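Local coordinates for putative trimethylamine methyltransferase (Rhizobium meliloti, PDB 4YYC), which probably acts as a methyltransferase of the trimethylamine methyltransferase family, at residues Gly316-Ser321 with Pro329-Pro334. Residues are numbered along the deposited sequence; the frame is centred on the assembly and turned at random.
Sequences GTFAAS and PTFGTP
The hydroxyl of Ser-321 is gripped by two threonine hydroxyls. Its OG is hydrogen-bonded to Thr-330 OG1 at 2.6 Å and to Thr-333 OG1 at 2.9 Å. The first torsion of Ser-321 (chi1 41°) sets OG between its own backbone N and carbonyl carbon, on the side where both threonines can meet it. Thr-333, at the N-cap position of helix 334-350, makes no capping bond with its side chain and turns OG1 to the serine.

The backbones join at the same place. Ser-321 N donates to Thr-330 O at 3.0 Å, and Thr-330 N returns a bond to Ser-321 O at 2.8 Å. These two bonds make an antiparallel hydrogen-bonded pair, with the Ser-321 and Thr-330 side chains on one face. The pair belongs to a beta hairpin between the end of strand 313-322 and the short strand 329-330. Strand 313-322 is also paired in parallel with strands 269-277 and 354-355, consistent with the TIM barrel of this family; the hairpin sits at its C-terminal end. Pro-329 CA adds a CA-H...O contact to Ser-321 O, 3.4 Å away.

Ala-320 and Phe-318 share a face of their strand and meet Phe-331 of the next loop. Ala-320 CB comes within 3.6 Å of Phe-331 CE2. Phe-318 CZ lies 3.8 Å from Phe-331 CE2 and meets the rim of that ring in the ring plane. The two side chains cross at about a right angle. With CG anti to its backbone N (chi1 175°), Phe-318 leans off the strand toward its C-terminal end, which brings CZ to Phe-331. Leu-360 touches both phenylalanines, and Phe-275 stacks on Phe-318.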
ATOM      1  N   GLY A 316      -9.000  13.884  14.397  1.00 14.90           N
ATOM      2  CA  GLY A 316      -8.103  12.723  14.515  1.00 15.22           C
ATOM      3  C   GLY A 316      -8.887  11.450  14.489  1.00 15.96           C
ATOM      4  O   GLY A 316     -10.105  11.450  14.673  1.00 17.06           O
ATOM      5  N   THR A 317      -8.223  10.352  14.199  1.00 24.12           N
ATOM      6  CA  THR A 317      -8.817   9.043  14.299  1.00 22.43           C
ATOM      7  C   THR A 317      -7.623   8.077  14.574  1.00 22.07           C
ATOM      8  O   THR A 317      -6.700   8.040  13.777  1.00 21.94           O
ATOM      9  CB  THR A 317      -9.531   8.669  12.977  1.00 22.19           C
ATOM     10  OG1 THR A 317     -10.758   9.416  12.841  1.00 23.61           O
ATOM     11  CG2 THR A 317      -9.885   7.216  12.909  1.00 21.08           C
ATOM     12  N   PHE A 318      -7.726   7.255  15.616  1.00 21.35           N
ATOM     13  CA  PHE A 318      -6.940   6.037  15.707  1.00 20.76           C
ATOM     14  C   PHE A 318      -7.956   4.921  15.541  1.00 20.04           C
ATOM     15  O   PHE A 318      -8.887   4.816  16.372  1.00 20.48           O
ATOM     16  CB  PHE A 318      -6.216   5.894  17.027  1.00 21.84           C
ATOM     17  CG  PHE A 318      -5.517   4.597  17.150  1.00 21.31           C
ATOM     18  CD1 PHE A 318      -4.244   4.452  16.679  1.00 21.78           C
ATOM     19  CD2 PHE A 318      -6.174   3.485  17.685  1.00 21.30           C
ATOM     20  CE1 PHE A 318      -3.604   3.217  16.747  1.00 21.80           C
ATOM     21  CE2 PHE A 318      -5.523   2.259  17.773  1.00 21.65           C
ATOM     22  CZ  PHE A 318      -4.247   2.139  17.290  1.00 21.41           C
ATOM     23  N   ALA A 319      -7.794   4.124  14.501  1.00 20.38           N
ATOM     24  CA  ALA A 319      -8.750   3.075  14.221  1.00 21.41           C
ATOM     25  C   ALA A 319      -8.088   1.806  13.739  1.00 21.63           C
ATOM     26  O   ALA A 319      -7.301   1.799  12.792  1.00 24.31           O
ATOM     27  CB  ALA A 319      -9.830   3.583  13.270  1.00 23.14           C
ATOM     28  N   ALA A 320      -8.311   0.763  14.493  1.00 20.23           N
ATOM     29  CA  ALA A 320      -7.829  -0.556  14.150  1.00 20.05           C
ATOM     30  C   ALA A 320      -8.962  -1.545  14.335  1.00 21.14           C
ATOM     31  O   ALA A 320     -10.108  -1.145  14.674  1.00 20.82           O
ATOM     32  CB  ALA A 320      -6.628  -0.872  15.017  1.00 20.88           C
ATOM     33  N   SER A 321      -8.712  -2.809  14.048  1.00 21.53           N
ATOM     34  CA  SER A 321      -9.725  -3.848  14.224  1.00 24.59           C
ATOM     35  C   SER A 321      -9.361  -4.740  15.397  1.00 26.27           C
ATOM     36  O   SER A 321      -8.347  -4.507  16.088  1.00 24.05           O
ATOM     37  CB  SER A 321      -9.917  -4.638  12.913  1.00 26.01           C
ATOM     38  OG  SER A 321      -8.678  -4.887  12.290  1.00 27.36           O
ATOM     39  N   PRO A 329      -6.020  -6.548  19.206  1.00 34.30           N
ATOM     40  CA  PRO A 329      -5.907  -5.431  18.253  1.00 30.88           C
ATOM     41  C   PRO A 329      -5.205  -5.851  16.989  1.00 27.72           C
ATOM     42  O   PRO A 329      -4.179  -6.527  17.071  1.00 29.18           O
ATOM     43  CB  PRO A 329      -5.027  -4.430  18.967  1.00 31.63           C
ATOM     44  CG  PRO A 329      -5.082  -4.824  20.361  1.00 34.26           C
ATOM     45  CD  PRO A 329      -5.297  -6.284  20.445  1.00 36.98           C
ATOM     46  N   THR A 330      -5.782  -5.534  15.842  1.00 24.37           N
ATOM     47  CA  THR A 330      -5.231  -5.976  14.551  1.00 23.18           C
ATOM     48  C   THR A 330      -5.145  -4.815  13.594  1.00 20.38           C
ATOM     49  O   THR A 330      -5.946  -3.896  13.627  1.00 19.38           O
ATOM     50  CB  THR A 330      -6.069  -7.102  13.954  1.00 25.26           C
ATOM     51  OG1 THR A 330      -7.400  -6.644  13.726  1.00 25.80           O
ATOM     52  CG2 THR A 330      -6.155  -8.245  14.893  1.00 27.83           C
ATOM     53  N   PHE A 331      -4.146  -4.866  12.726  1.00 19.23           N
ATOM     54  CA  PHE A 331      -3.795  -3.731  11.885  1.00 17.65           C
ATOM     55  C   PHE A 331      -3.579  -4.213  10.457  1.00 17.33           C
ATOM     56  O   PHE A 331      -3.324  -5.403  10.206  1.00 18.19           O
ATOM     57  CB  PHE A 331      -2.449  -3.143  12.384  1.00 18.53           C
ATOM     58  CG  PHE A 331      -2.520  -2.653  13.802  1.00 19.31           C
ATOM     59  CD1 PHE A 331      -2.278  -3.526  14.850  1.00 21.08           C
ATOM     60  CD2 PHE A 331      -2.884  -1.367  14.062  1.00 19.84           C
ATOM     61  CE1 PHE A 331      -2.382  -3.092  16.173  1.00 22.42           C
ATOM     62  CE2 PHE A 331      -2.998  -0.912  15.391  1.00 20.92           C
ATOM     63  CZ  PHE A 331      -2.715  -1.805  16.423  1.00 22.04           C
ATOM     64  N   GLY A 332      -3.632  -3.255   9.530  1.00 16.53           N
ATOM     65  CA  GLY A 332      -3.302  -3.596   8.160  1.00 17.32           C
ATOM     66  C   GLY A 332      -4.366  -4.316   7.384  1.00 17.98           C
ATOM     67  O   GLY A 332      -4.116  -4.772   6.291  1.00 18.75           O
ATOM     68  N   THR A 333      -5.562  -4.407   7.955  1.00 17.67           N
ATOM     69  CA  THR A 333      -6.690  -5.127   7.407  1.00 19.25           C
ATOM     70  C   THR A 333      -7.580  -4.159   6.657  1.00 18.86           C
ATOM     71  O   THR A 333      -7.398  -2.933   6.737  1.00 17.73           O
ATOM     72  CB  THR A 333      -7.478  -5.778   8.567  1.00 20.55           C
ATOM     73  OG1 THR A 333      -7.666  -4.788   9.573  1.00 20.37           O
ATOM     74  CG2 THR A 333      -6.702  -6.913   9.173  1.00 21.98           C
ATOM     75  N   PRO A 334      -8.571  -4.680   5.930  1.00 20.29           N
ATOM     76  CA  PRO A 334      -9.340  -3.762   5.064  1.00 20.94           C
ATOM     77  C   PRO A 334     -10.184  -2.747   5.804  1.00 20.40           C
ATOM     78  O   PRO A 334     -10.238  -1.573   5.412  1.00 19.65           O
ATOM     79  CB  PRO A 334     -10.239  -4.710   4.269  1.00 23.69           C
ATOM     80  CG  PRO A 334      -9.529  -6.011   4.287  1.00 24.53           C
ATOM     81  CD  PRO A 334      -8.789  -6.092   5.578  1.00 22.67           C
TER